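Local coordinates for protein LP15968p (Drosophila melanogaster, PDB 3MN8) that releases C-terminal arginine and lysine residues from peptides and proteins as a zinc-dependent metallocarboxypeptidase, this chain holding its first carboxypeptidase-like domain, at residues Arg165-Asn170 / Arg194-Ala199; Asn99-Glu104 / Asn170-Arg175; Arg73-Leu78 / Met143-Tyr148; Asp176-Leu181 / Gln290-Ala295. One frame throughout, in Å; residues are numbered along the deposited sequence.

Interaction 1 of 4, residues Arg165-Asn170 / Arg194-Ala199; sequences RGNAAN and RQPETA. With GEM ((2-guanidinoethylmercapto)succinic acid), chain G.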
loop_
_atom_site.group_PDB
_atom_site.type_symbol
_atom_site.label_atom_id
_atom_site.label_comp_id
_atom_site.label_asym_id
_atom_site.label_seq_id
_atom_site.Cartn_x
_atom_site.Cartn_y
_atom_site.Cartn_z
ATOM N N ARG A 165 14.817 -13.400 7.268
ATOM C CA ARG A 165 13.946 -12.286 7.600
ATOM C C ARG A 165 14.571 -10.992 7.091
ATOM O O ARG A 165 13.952 -10.259 6.325
ATOM C CB ARG A 165 13.690 -12.232 9.116
ATOM C CG ARG A 165 12.813 -11.064 9.564
ATOM C CD ARG A 165 12.547 -11.087 11.069
ATOM N NE ARG A 165 12.224 -9.758 11.590
ATOM C CZ ARG A 165 10.987 -9.316 11.804
ATOM N NH1 ARG A 165 9.950 -10.095 11.543
ATOM N NH2 ARG A 165 10.785 -8.094 12.287
ATOM N N GLY A 166 15.807 -10.721 7.497
ATOM C CA GLY A 166 16.505 -9.523 7.061
ATOM C C GLY A 166 17.102 -9.798 5.700
ATOM O O GLY A 166 16.943 -10.903 5.173
ATOM N N ASN A 167 17.779 -8.808 5.118
ATOM C CA ASN A 167 18.371 -8.997 3.795
ATOM C C ASN A 167 19.638 -9.833 3.880
ATOM O O ASN A 167 19.837 -10.584 4.843
ATOM C CB ASN A 167 18.591 -7.670 3.042
ATOM C CG ASN A 167 19.688 -6.804 3.648
ATOM O OD1 ASN A 167 20.356 -7.189 4.613
ATOM N ND2 ASN A 167 19.879 -5.620 3.073
ATOM N N ALA A 168 20.489 -9.719 2.869
ATOM C CA ALA A 168 21.685 -10.554 2.815
ATOM C C ALA A 168 22.724 -10.111 3.839
ATOM O O ALA A 168 23.602 -10.890 4.204
ATOM C CB ALA A 168 22.279 -10.559 1.409
ATOM N N ALA A 169 22.628 -8.860 4.295
ATOM C CA ALA A 169 23.527 -8.352 5.336
ATOM C C ALA A 169 22.910 -8.566 6.724
ATOM O O ALA A 169 23.460 -8.123 7.741
ATOM C CB ALA A 169 23.844 -6.879 5.099
ATOM N N ASN A 170 21.766 -9.252 6.750
ATOM C CA ASN A 170 21.067 -9.570 7.988
ATOM C C ASN A 170 20.546 -8.361 8.743
ATOM O O ASN A 170 20.425 -8.405 9.970
ATOM C CB ASN A 170 21.950 -10.403 8.915
ATOM C CG ASN A 170 21.730 -11.878 8.747
ATOM O OD1 ASN A 170 22.651 -12.615 8.398
ATOM N ND2 ASN A 170 20.504 -12.324 8.989
ATOM N N ARG A 194 21.349 3.349 3.155
ATOM C CA ARG A 194 20.686 2.260 3.854
ATOM C C ARG A 194 20.944 0.992 3.063
ATOM O O ARG A 194 21.901 0.914 2.283
ATOM C CB ARG A 194 19.183 2.500 3.889
ATOM C CG ARG A 194 18.810 3.938 3.915
ATOM C CD ARG A 194 18.197 4.289 5.243
ATOM N NE ARG A 194 17.780 5.687 5.307
ATOM C CZ ARG A 194 17.481 6.303 6.443
ATOM N NH1 ARG A 194 17.554 5.633 7.586
ATOM N NH2 ARG A 194 17.119 7.580 6.440
ATOM N N GLN A 195 20.072 0.005 3.243
ATOM C CA GLN A 195 20.109 -1.179 2.409
ATOM C C GLN A 195 19.568 -0.846 1.019
ATOM O O GLN A 195 18.620 -0.070 0.868
ATOM C CB GLN A 195 19.324 -2.327 3.036
ATOM C CG GLN A 195 19.802 -2.702 4.428
ATOM C CD GLN A 195 21.273 -3.095 4.482
ATOM O OE1 GLN A 195 21.719 -3.990 3.764
ATOM N NE2 GLN A 195 22.026 -2.444 5.360
ATOM N N PRO A 196 20.193 -1.438 -0.008
ATOM C CA PRO A 196 19.844 -1.247 -1.414
ATOM C C PRO A 196 18.337 -1.262 -1.534
ATOM O O PRO A 196 17.734 -0.418 -2.180
ATOM C CB PRO A 196 20.398 -2.510 -2.081
ATOM C CG PRO A 196 21.510 -2.931 -1.230
ATOM C CD PRO A 196 21.162 -2.531 0.177
ATOM N N GLU A 197 17.735 -2.243 -0.879
ATOM C CA GLU A 197 16.324 -2.520 -1.051
ATOM C C GLU A 197 15.516 -1.372 -0.488
ATOM O O GLU A 197 14.539 -0.941 -1.084
ATOM C CB GLU A 197 15.960 -3.842 -0.359
ATOM C CG GLU A 197 16.621 -5.093 -0.967
ATOM C CD GLU A 197 17.990 -5.399 -0.368
ATOM O OE1 GLU A 197 18.623 -6.394 -0.813
ATOM O OE2 GLU A 197 18.417 -4.651 0.548
ATOM N N THR A 198 15.947 -0.879 0.663
ATOM C CA THR A 198 15.298 0.247 1.308
ATOM C C THR A 198 15.401 1.458 0.387
ATOM O O THR A 198 14.392 2.051 0.001
ATOM C CB THR A 198 15.986 0.579 2.641
ATOM O OG1 THR A 198 16.245 -0.627 3.386
ATOM C CG2 THR A 198 15.134 1.547 3.455
ATOM N N ALA A 199 16.633 1.819 0.036
ATOM C CA ALA A 199 16.893 2.965 -0.834
ATOM C C ALA A 199 16.009 2.941 -2.077
ATOM O O ALA A 199 15.418 3.948 -2.443
ATOM C CB ALA A 199 18.377 3.010 -1.238
HETATM C C8 GEM G . 6.286 -6.229 12.619
HETATM S S7 GEM G . 5.546 -5.068 11.505
HETATM C C6 GEM G . 3.866 -5.111 12.061
HETATM C C5 GEM G . 3.707 -4.842 13.556
HETATM N N3 GEM G . 4.031 -3.444 13.787
HETATM C C1 GEM G . 4.185 -2.842 14.962
HETATM N N4 GEM G . 4.483 -1.550 15.019
HETATM N N2 GEM G . 4.046 -3.534 16.088
HETATM C C9 GEM G . 7.778 -6.127 12.442
HETATM O O14 GEM G . 8.216 -5.384 11.536
HETATM O O15 GEM G . 8.526 -6.775 13.205
HETATM C C10 GEM G . 5.780 -7.668 12.424
HETATM C C11 GEM G . 6.172 -8.367 11.128
HETATM O O12 GEM G . 5.259 -8.933 10.479
HETATM O O13 GEM G . 7.377 -8.392 10.767
#
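N167 joins the loop 165-170 to Q195 and E197 at the start of helix 196-205, a worked example of one amide bridging two acceptors. With CG anti to the backbone N (chi1 178°) and the chain extended to NE, R165 reaches the pocket, where NH2 donates to GEM O15 (2.8 Å) and NH1 to GEM O13 (3.2 Å), so one guanidinium holds both ligand carboxylates. Two residues on, N167 ND2 gives a nearly straight bond to Q195 OE1 at 2.6 Å and another to E197 OE2 at 3.1 Å, on the syn side; both acceptors lie in its amide plane. N167 OD1 takes A169 N from above the carbonyl plane (2.8 Å), an Asx turn; with the two ND2 bonds it holds the amide's rotation. A169 CB, in the type I turn N167-N170, lies 3.8 Å from Q195 OE1. Q195 is the N-cap, so this loop after helix 145-149 is tied to the first turn of helix 196-205, and the Q195 side chain touches I171.

Interaction 2 of 4, residues Asn99-Glu104 / Asn170-Arg175; sequences NMHGDE and NIDLNR. With ZN (zinc ion), chain F; GEM ((2-guanidinoethylmercapto)succinic acid), chain G.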
loop_
_atom_site.group_PDB
_atom_site.type_symbol
_atom_site.label_atom_id
_atom_site.label_comp_id
_atom_site.label_asym_id
_atom_site.label_seq_id
_atom_site.Cartn_x
_atom_site.Cartn_y
_atom_site.Cartn_z
ATOM N N ASN A 99 6.493 -9.523 1.223
ATOM C CA ASN A 99 7.738 -10.247 1.442
ATOM C C ASN A 99 8.949 -9.391 1.789
ATOM O O ASN A 99 10.071 -9.715 1.376
ATOM C CB ASN A 99 8.071 -11.117 0.227
ATOM C CG ASN A 99 9.135 -12.159 0.533
ATOM O OD1 ASN A 99 10.162 -12.231 -0.133
ATOM N ND2 ASN A 99 8.896 -12.957 1.563
ATOM N N MET A 100 8.742 -8.314 2.549
ATOM C CA MET A 100 9.878 -7.491 2.953
ATOM C C MET A 100 10.710 -8.273 3.951
ATOM O O MET A 100 11.939 -8.192 3.963
ATOM C CB MET A 100 9.438 -6.140 3.515
ATOM C CG MET A 100 8.960 -6.158 4.951
ATOM S SD MET A 100 8.536 -4.490 5.485
ATOM C CE MET A 100 9.964 -3.585 4.890
ATOM N N HIS A 101 10.029 -9.042 4.788
ATOM C CA HIS A 101 10.698 -10.067 5.561
ATOM C C HIS A 101 10.614 -11.336 4.724
ATOM O O HIS A 101 9.529 -11.930 4.562
ATOM C CB HIS A 101 10.049 -10.239 6.931
ATOM C CG HIS A 101 10.115 -9.005 7.776
ATOM N ND1 HIS A 101 9.019 -8.207 8.018
ATOM C CD2 HIS A 101 11.156 -8.418 8.410
ATOM C CE1 HIS A 101 9.379 -7.191 8.784
ATOM N NE2 HIS A 101 10.671 -7.296 9.036
ATOM N N GLY A 102 11.766 -11.709 4.160
ATOM C CA GLY A 102 11.887 -12.843 3.260
ATOM C C GLY A 102 11.213 -14.142 3.690
ATOM O O GLY A 102 10.788 -14.931 2.845
ATOM N N ASP A 103 11.120 -14.382 4.995
ATOM C CA ASP A 103 10.498 -15.607 5.497
ATOM C C ASP A 103 8.983 -15.480 5.696
ATOM O O ASP A 103 8.321 -16.438 6.074
ATOM C CB ASP A 103 11.178 -16.054 6.791
ATOM C CG ASP A 103 11.414 -14.906 7.760
ATOM O OD1 ASP A 103 12.238 -15.080 8.679
ATOM O OD2 ASP A 103 10.784 -13.836 7.613
ATOM N N GLU A 104 8.446 -14.287 5.455
ATOM C CA GLU A 104 7.004 -14.059 5.500
ATOM C C GLU A 104 6.494 -14.017 4.067
ATOM O O GLU A 104 6.560 -12.975 3.397
ATOM C CB GLU A 104 6.690 -12.754 6.221
ATOM C CG GLU A 104 7.245 -12.674 7.637
ATOM C CD GLU A 104 7.122 -11.285 8.202
ATOM O OE1 GLU A 104 6.419 -10.470 7.577
ATOM O OE2 GLU A 104 7.732 -10.997 9.250
ATOM N N ASN A 170 21.766 -9.252 6.750
ATOM C CA ASN A 170 21.067 -9.570 7.988
ATOM C C ASN A 170 20.546 -8.361 8.743
ATOM O O ASN A 170 20.425 -8.405 9.970
ATOM C CB ASN A 170 21.950 -10.403 8.915
ATOM C CG ASN A 170 21.730 -11.878 8.747
ATOM O OD1 ASN A 170 22.651 -12.615 8.398
ATOM N ND2 ASN A 170 20.504 -12.324 8.989
ATOM N N ILE A 171 20.232 -7.280 8.035
ATOM C CA ILE A 171 19.522 -6.189 8.702
ATOM C C ILE A 171 18.042 -6.206 8.356
ATOM O O ILE A 171 17.654 -6.605 7.256
ATOM C CB ILE A 171 20.144 -4.772 8.487
ATOM C CG1 ILE A 171 19.613 -4.114 7.216
ATOM C CG2 ILE A 171 21.676 -4.824 8.542
ATOM C CD1 ILE A 171 18.384 -3.240 7.438
ATOM N N ASP A 172 17.233 -5.780 9.327
ATOM C CA ASP A 172 15.777 -5.812 9.228
ATOM C C ASP A 172 15.267 -4.592 8.457
ATOM O O ASP A 172 15.244 -3.472 8.979
ATOM C CB ASP A 172 15.149 -5.896 10.631
ATOM C CG ASP A 172 13.630 -6.089 10.599
ATOM O OD1 ASP A 172 12.969 -5.623 9.628
ATOM O OD2 ASP A 172 13.103 -6.706 11.561
ATOM N N LEU A 173 14.864 -4.819 7.210
ATOM C CA LEU A 173 14.452 -3.730 6.343
ATOM C C LEU A 173 13.307 -2.920 6.955
ATOM O O LEU A 173 13.132 -1.745 6.634
ATOM C CB LEU A 173 14.090 -4.265 4.958
ATOM C CG LEU A 173 15.261 -4.882 4.185
ATOM C CD1 LEU A 173 14.786 -5.530 2.889
ATOM C CD2 LEU A 173 16.352 -3.839 3.920
ATOM N N ASN A 174 12.542 -3.535 7.853
ATOM C CA ASN A 174 11.452 -2.817 8.490
ATOM C C ASN A 174 11.963 -2.073 9.696
ATOM O O ASN A 174 11.181 -1.673 10.559
ATOM C CB ASN A 174 10.316 -3.747 8.896
ATOM C CG ASN A 174 8.961 -3.054 8.894
ATOM O OD1 ASN A 174 8.781 -1.993 8.280
ATOM N ND2 ASN A 174 7.992 -3.664 9.568
ATOM N N ARG A 175 13.282 -1.913 9.771
ATOM C CA ARG A 175 13.883 -0.953 10.703
ATOM C C ARG A 175 14.783 0.041 9.979
ATOM O O ARG A 175 15.392 0.904 10.601
ATOM C CB ARG A 175 14.693 -1.642 11.794
ATOM C CG ARG A 175 13.928 -2.694 12.533
ATOM C CD ARG A 175 12.594 -2.189 13.069
ATOM N NE ARG A 175 12.052 -3.183 13.976
ATOM C CZ ARG A 175 11.047 -4.018 13.740
ATOM N NH1 ARG A 175 10.714 -4.880 14.684
ATOM N NH2 ARG A 175 10.363 -3.993 12.609
HETATM ZN ZN ZN F . 7.221 -9.078 8.801
HETATM C C8 GEM G . 6.286 -6.229 12.619
HETATM S S7 GEM G . 5.546 -5.068 11.505
HETATM C C6 GEM G . 3.866 -5.111 12.061
HETATM C C5 GEM G . 3.707 -4.842 13.556
HETATM N N3 GEM G . 4.031 -3.444 13.787
HETATM C C1 GEM G . 4.185 -2.842 14.962
HETATM N N4 GEM G . 4.483 -1.550 15.019
HETATM N N2 GEM G . 4.046 -3.534 16.088
HETATM C C9 GEM G . 7.778 -6.127 12.442
HETATM O O14 GEM G . 8.216 -5.384 11.536
HETATM O O15 GEM G . 8.526 -6.775 13.205
HETATM C C10 GEM G . 5.780 -7.668 12.424
HETATM C C11 GEM G . 6.172 -8.367 11.128
HETATM O O12 GEM G . 5.259 -8.933 10.479
HETATM O O13 GEM G . 7.377 -8.392 10.767
#
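D172 OD1 accepts from H101 NE2 at 2.9 Å, illustrating how a second-shell carboxylate positions a metal ligand; D172 CG, anti to the backbone N (chi1 -174°), sets the carboxylate beside H101. The histidine meets it on the syn side, with ring and carboxylate planes 88° apart, while N174 N reaches the same oxygen on the anti side as an Asx turn. H101 ND1 binds zinc at 2.1 Å, together with both carboxylate oxygens of E104, H217 and the ligand. An alanine in place of D172 would probably leave H101 NE2 without its acceptor, the imidazole freer to turn, and R165 without one of its salt-bridge partners. L173 next offers CB to M100 CE at 4.2 Å. N174 sets CG 3.7 Å from M100 SD, and its ND2 donates to GEM O14 at 2.6 Å. R175 NH2 donates to GEM O14 as well, at 2.8 Å. Loop 99-104 links strand 93-97 to helix 106-121; M100 and N174 lie against strand 212-217, L173 against helix 196-205.

Interaction 3 of 4, residues Arg73-Leu78 / Met143-Tyr148; sequences RNLLAL and MNPDGY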
loop_
_atom_site.group_PDB
_atom_site.type_symbol
_atom_site.label_atom_id
_atom_site.label_comp_id
_atom_site.label_asym_id
_atom_site.label_seq_id
_atom_site.Cartn_x
_atom_site.Cartn_y
_atom_site.Cartn_z
ATOM N N ARG A 73 19.724 -9.483 -7.332
ATOM C CA ARG A 73 18.357 -9.793 -7.717
ATOM C C ARG A 73 17.536 -8.540 -7.998
ATOM O O ARG A 73 17.609 -7.552 -7.263
ATOM C CB ARG A 73 17.700 -10.645 -6.639
ATOM C CG ARG A 73 18.528 -11.865 -6.292
ATOM C CD ARG A 73 17.793 -12.750 -5.320
ATOM N NE ARG A 73 18.738 -13.554 -4.554
ATOM C CZ ARG A 73 19.071 -14.802 -4.863
ATOM N NH1 ARG A 73 19.945 -15.465 -4.120
ATOM N NH2 ARG A 73 18.523 -15.389 -5.916
ATOM N N ASN A 74 16.755 -8.586 -9.071
ATOM C CA ASN A 74 15.955 -7.448 -9.473
ATOM C C ASN A 74 14.752 -7.228 -8.580
ATOM O O ASN A 74 13.998 -8.153 -8.313
ATOM C CB ASN A 74 15.499 -7.603 -10.922
ATOM C CG ASN A 74 16.593 -7.250 -11.917
ATOM O OD1 ASN A 74 17.423 -6.362 -11.679
ATOM N ND2 ASN A 74 16.600 -7.946 -13.041
ATOM N N LEU A 75 14.586 -5.989 -8.124
ATOM C CA LEU A 75 13.384 -5.572 -7.418
ATOM C C LEU A 75 12.432 -4.981 -8.444
ATOM O O LEU A 75 12.716 -3.933 -9.023
ATOM C CB LEU A 75 13.715 -4.542 -6.335
ATOM C CG LEU A 75 14.339 -5.006 -5.004
ATOM C CD1 LEU A 75 15.069 -6.329 -5.146
ATOM C CD2 LEU A 75 15.283 -3.960 -4.451
ATOM N N LEU A 76 11.307 -5.662 -8.669
ATOM C CA LEU A 76 10.406 -5.347 -9.777
ATOM C C LEU A 76 8.982 -5.026 -9.316
ATOM O O LEU A 76 8.491 -5.605 -8.347
ATOM C CB LEU A 76 10.336 -6.532 -10.742
ATOM C CG LEU A 76 11.599 -6.985 -11.467
ATOM C CD1 LEU A 76 11.376 -8.350 -12.118
ATOM C CD2 LEU A 76 12.023 -5.956 -12.503
ATOM N N ALA A 77 8.315 -4.126 -10.039
ATOM C CA ALA A 77 6.918 -3.797 -9.764
ATOM C C ALA A 77 6.099 -3.840 -11.035
ATOM O O ALA A 77 6.432 -3.167 -12.009
ATOM C CB ALA A 77 6.800 -2.427 -9.137
ATOM N N LEU A 78 5.022 -4.619 -11.022
ATOM C CA LEU A 78 4.128 -4.662 -12.164
ATOM C C LEU A 78 3.042 -3.638 -11.980
ATOM O O LEU A 78 2.275 -3.717 -11.024
ATOM C CB LEU A 78 3.487 -6.042 -12.322
ATOM C CG LEU A 78 2.683 -6.254 -13.618
ATOM C CD1 LEU A 78 3.615 -6.388 -14.824
ATOM C CD2 LEU A 78 1.756 -7.474 -13.538
ATOM N N MET A 143 10.116 -7.687 -1.846
ATOM C CA MET A 143 10.935 -6.511 -1.603
ATOM C C MET A 143 12.244 -7.013 -0.975
ATOM O O MET A 143 13.162 -6.240 -0.688
ATOM C CB MET A 143 10.173 -5.579 -0.661
ATOM C CG MET A 143 10.788 -4.234 -0.448
ATOM S SD MET A 143 9.976 -3.382 0.918
ATOM C CE MET A 143 11.370 -2.456 1.569
ATOM N N ASN A 144 12.319 -8.328 -0.774
ATOM C CA ASN A 144 13.501 -8.948 -0.204
ATOM C C ASN A 144 13.779 -10.334 -0.801
ATOM O O ASN A 144 13.570 -11.365 -0.145
ATOM C CB ASN A 144 13.374 -9.031 1.309
ATOM C CG ASN A 144 14.637 -9.533 1.966
ATOM O OD1 ASN A 144 15.676 -9.683 1.311
ATOM N ND2 ASN A 144 14.562 -9.797 3.266
ATOM N N PRO A 145 14.263 -10.353 -2.056
ATOM C CA PRO A 145 14.604 -11.584 -2.781
ATOM C C PRO A 145 15.718 -12.359 -2.077
ATOM O O PRO A 145 15.684 -13.588 -1.987
ATOM C CB PRO A 145 15.123 -11.073 -4.137
ATOM C CG PRO A 145 14.809 -9.614 -4.185
ATOM C CD PRO A 145 14.659 -9.135 -2.789
ATOM N N ASP A 146 16.713 -11.624 -1.602
ATOM C CA ASP A 146 17.872 -12.223 -0.987
ATOM C C ASP A 146 17.419 -12.858 0.311
ATOM O O ASP A 146 17.869 -13.947 0.684
ATOM C CB ASP A 146 18.962 -11.165 -0.743
ATOM C CG ASP A 146 19.591 -10.649 -2.042
ATOM O OD1 ASP A 146 19.049 -10.923 -3.133
ATOM O OD2 ASP A 146 20.632 -9.970 -1.975
ATOM N N GLY A 147 16.509 -12.169 0.991
ATOM C CA GLY A 147 15.971 -12.656 2.247
ATOM C C GLY A 147 15.179 -13.915 2.002
ATOM O O GLY A 147 15.298 -14.899 2.737
ATOM N N TYR A 148 14.382 -13.876 0.941
ATOM C CA TYR A 148 13.545 -15.002 0.557
ATOM C C TYR A 148 14.394 -16.221 0.222
ATOM O O TYR A 148 14.262 -17.277 0.844
ATOM C CB TYR A 148 12.683 -14.619 -0.640
ATOM C CG TYR A 148 11.892 -15.762 -1.230
ATOM C CD1 TYR A 148 10.818 -16.319 -0.543
ATOM C CD2 TYR A 148 12.200 -16.274 -2.484
ATOM C CE1 TYR A 148 10.078 -17.364 -1.080
ATOM C CE2 TYR A 148 11.460 -17.312 -3.031
ATOM C CZ TYR A 148 10.403 -17.851 -2.316
ATOM O OH TYR A 148 9.669 -18.882 -2.846
#
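P145 is packed by both R73 and L75, with an ion pair beside it: an instance of a proline in a helix's first turn docking on the start of a strand. P145 CG meets L75 CD1 at 3.4 Å, and P145 CB meets R73 CD at the same distance. R73 CG is anti to the carbonyl carbon (chi1 -53°) and the chain extends from there to NE, passing the proline ring to reach D146. R73 NE forms a salt bridge with D146 OD1 at 3.0 Å; the hydrogen bond within it is weak, its angle 126°. An alanine in place of R73 would probably leave D146 OD1 without its positive partner and open a gap where R73 CD lay against P145 CB. D146 is held chiefly by S69 OG on OD1 and E71 N on OD2. Further out, N144 caps the helix, N144 OD1 taking G147 N at 2.6 Å. Strand 74-80 lies in the mixed sheet between strands 61-68 and 136-140; L75 also touches helix 196-205, and P145 touches Q43 of helix 43-56.

Interaction 4 of 4, residues Asp176-Leu181 / Gln290-Ala295; sequences DFPDRL and QDFNYA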
loop_
_atom_site.group_PDB
_atom_site.type_symbol
_atom_site.label_atom_id
_atom_site.label_comp_id
_atom_site.label_asym_id
_atom_site.label_seq_id
_atom_site.Cartn_x
_atom_site.Cartn_y
_atom_site.Cartn_z
ATOM N N ASP A 176 14.852 -0.071 8.658
ATOM C CA ASP A 176 15.897 0.618 7.907
ATOM C C ASP A 176 15.451 1.904 7.208
ATOM O O ASP A 176 16.266 2.593 6.594
ATOM C CB ASP A 176 16.519 -0.342 6.894
ATOM C CG ASP A 176 17.870 0.120 6.416
ATOM O OD1 ASP A 176 18.615 0.688 7.236
ATOM O OD2 ASP A 176 18.186 -0.091 5.227
ATOM N N PHE A 177 14.164 2.226 7.298
ATOM C CA PHE A 177 13.627 3.422 6.649
ATOM C C PHE A 177 13.813 4.619 7.570
ATOM O O PHE A 177 13.914 4.455 8.779
ATOM C CB PHE A 177 12.146 3.225 6.279
ATOM C CG PHE A 177 11.928 2.310 5.083
ATOM C CD1 PHE A 177 12.033 0.919 5.213
ATOM C CD2 PHE A 177 11.630 2.834 3.836
ATOM C CE1 PHE A 177 11.842 0.079 4.122
ATOM C CE2 PHE A 177 11.441 2.000 2.742
ATOM C CZ PHE A 177 11.546 0.622 2.885
ATOM N N PRO A 178 13.893 5.825 6.993
ATOM C CA PRO A 178 13.962 7.056 7.782
ATOM C C PRO A 178 12.782 7.168 8.766
ATOM O O PRO A 178 11.626 6.865 8.432
ATOM C CB PRO A 178 13.879 8.154 6.716
ATOM C CG PRO A 178 14.368 7.512 5.450
ATOM C CD PRO A 178 13.953 6.080 5.541
ATOM N N ASP A 179 13.087 7.607 9.985
ATOM C CA ASP A 179 12.081 7.730 11.027
ATOM C C ASP A 179 11.629 9.174 11.144
ATOM O O ASP A 179 12.450 10.091 11.117
ATOM C CB ASP A 179 12.636 7.250 12.364
ATOM C CG ASP A 179 11.553 7.089 13.418
ATOM O OD1 ASP A 179 10.483 6.533 13.081
ATOM O OD2 ASP A 179 11.769 7.512 14.579
ATOM N N ARG A 180 10.319 9.374 11.269
ATOM C CA ARG A 180 9.760 10.714 11.382
ATOM C C ARG A 180 10.315 11.413 12.624
ATOM O O ARG A 180 10.467 12.630 12.648
ATOM C CB ARG A 180 8.243 10.633 11.453
ATOM C CG ARG A 180 7.784 9.755 12.573
ATOM C CD ARG A 180 6.329 9.425 12.455
ATOM N NE ARG A 180 5.906 8.695 13.641
ATOM C CZ ARG A 180 5.439 9.275 14.738
ATOM N NH1 ARG A 180 5.323 10.599 14.790
ATOM N NH2 ARG A 180 5.081 8.531 15.775
ATOM N N LEU A 181 10.639 10.641 13.650
ATOM C CA LEU A 181 11.172 11.238 14.873
ATOM C C LEU A 181 12.701 11.422 14.859
ATOM O O LEU A 181 13.327 11.548 15.911
ATOM C CB LEU A 181 10.715 10.432 16.085
ATOM C CG LEU A 181 9.194 10.268 16.131
ATOM C CD1 LEU A 181 8.783 9.146 17.088
ATOM C CD2 LEU A 181 8.529 11.589 16.500
ATOM N N GLN A 290 5.863 1.573 6.725
ATOM C CA GLN A 290 4.494 2.051 6.915
ATOM C C GLN A 290 4.501 3.515 7.287
ATOM O O GLN A 290 4.002 4.364 6.562
ATOM C CB GLN A 290 3.791 1.263 8.025
ATOM C CG GLN A 290 2.350 1.674 8.256
ATOM C CD GLN A 290 1.775 1.123 9.560
ATOM O OE1 GLN A 290 1.161 0.053 9.579
ATOM N NE2 GLN A 290 1.970 1.859 10.659
ATOM N N ASP A 291 5.074 3.817 8.441
ATOM C CA ASP A 291 5.043 5.187 8.923
ATOM C C ASP A 291 5.825 6.102 7.992
ATOM O O ASP A 291 5.585 7.313 7.964
ATOM C CB ASP A 291 5.545 5.282 10.375
ATOM C CG ASP A 291 4.541 4.715 11.384
ATOM O OD1 ASP A 291 3.508 4.148 10.957
ATOM O OD2 ASP A 291 4.781 4.840 12.605
ATOM N N PHE A 292 6.752 5.524 7.228
ATOM C CA PHE A 292 7.547 6.336 6.319
ATOM C C PHE A 292 6.678 6.886 5.185
ATOM O O PHE A 292 6.769 8.067 4.832
ATOM C CB PHE A 292 8.746 5.579 5.766
ATOM C CG PHE A 292 9.417 6.284 4.635
ATOM C CD1 PHE A 292 10.445 7.174 4.883
ATOM C CD2 PHE A 292 9.004 6.081 3.321
ATOM C CE1 PHE A 292 11.068 7.856 3.841
ATOM C CE2 PHE A 292 9.624 6.747 2.277
ATOM C CZ PHE A 292 10.654 7.639 2.535
ATOM N N ASN A 293 5.820 6.037 4.638
ATOM C CA ASN A 293 4.824 6.491 3.675
ATOM C C ASN A 293 4.032 7.716 4.153
ATOM O O ASN A 293 3.930 8.729 3.451
ATOM C CB ASN A 293 3.869 5.347 3.324
ATOM C CG ASN A 293 4.438 4.412 2.256
ATOM O OD1 ASN A 293 4.134 4.546 1.062
ATOM N ND2 ASN A 293 5.266 3.459 2.684
ATOM N N TYR A 294 3.489 7.622 5.359
ATOM C CA TYR A 294 2.574 8.643 5.853
ATOM C C TYR A 294 3.292 9.956 6.123
ATOM O O TYR A 294 2.816 11.029 5.748
ATOM C CB TYR A 294 1.860 8.146 7.117
ATOM C CG TYR A 294 0.799 9.087 7.649
ATOM C CD1 TYR A 294 -0.332 9.405 6.885
ATOM C CD2 TYR A 294 0.917 9.650 8.925
ATOM C CE1 TYR A 294 -1.311 10.265 7.378
ATOM C CE2 TYR A 294 -0.053 10.507 9.428
ATOM C CZ TYR A 294 -1.166 10.815 8.652
ATOM O OH TYR A 294 -2.133 11.667 9.157
ATOM N N ALA A 295 4.452 9.848 6.762
ATOM C CA ALA A 295 5.189 11.006 7.261
ATOM C C ALA A 295 6.013 11.725 6.197
ATOM O O ALA A 295 6.360 12.885 6.381
ATOM C CB ALA A 295 6.082 10.595 8.423
#
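D291, which faces R180 across this contact, has each carboxylate oxygen taken by a donor: Q290 NE2 reaches OD1 at 2.8 Å, in the plane of its own amide and nearly straight (164°), and the backbone N of D228 donates to OD2. The setting is the zinc carboxypeptidase domain, an α/β fold whose helix 289-296 here receives the loop 176-181, an example of an irregular segment anchored by apolar side chains. R180 NE stands 4.1 Å from D291 OD2, beyond a salt bridge, so the opposite charges are near each other without a directed bond; the guanidinium and carboxylate planes are steeply inclined to each other. Most of the apolar contact is made by F292. Its CG lies anti to the backbone N (chi1 168°), and the ring beyond it is met by F177 and P178. F177 CD2 lies over one face of the F292 ring, toward its rim, with the ring centroids 5.8 Å apart and the planes at 51°. P178 CG approaches F292 CE1 at 3.7 Å. V202 of helix 196-205 also touches F177 and F292, and F296 stacks on F292 from the next turn of the same helix as F292. At the far end of the contact, R180 CB and A295 CB come within 3.7 Å of each other.

Overall arrangement
Interactions 1 and 2, their centres 7 Å apart, share N170 and both reach the ligand; R165 NH1 joins them by a salt bridge to the zinc ligand E104, 3.3 Å from its OE2. Interaction 3 adjoins this pair, its centre 11 Å from each: N144 ND2 probably donates to M100 O at 3.2 Å, linking the helix cap to the metal-binding loop. Interaction 4 is tied to interaction 1 through D176 OD2, which lies 2.7 Å from both Q195 N and T198 OG1, and to interaction 2 by M100 CE against F177 CE1 (4.2 Å). The continuous run 165-181 thus moves from pocket to helix 289-296, with the side chain of F177 about 11 Å from zinc.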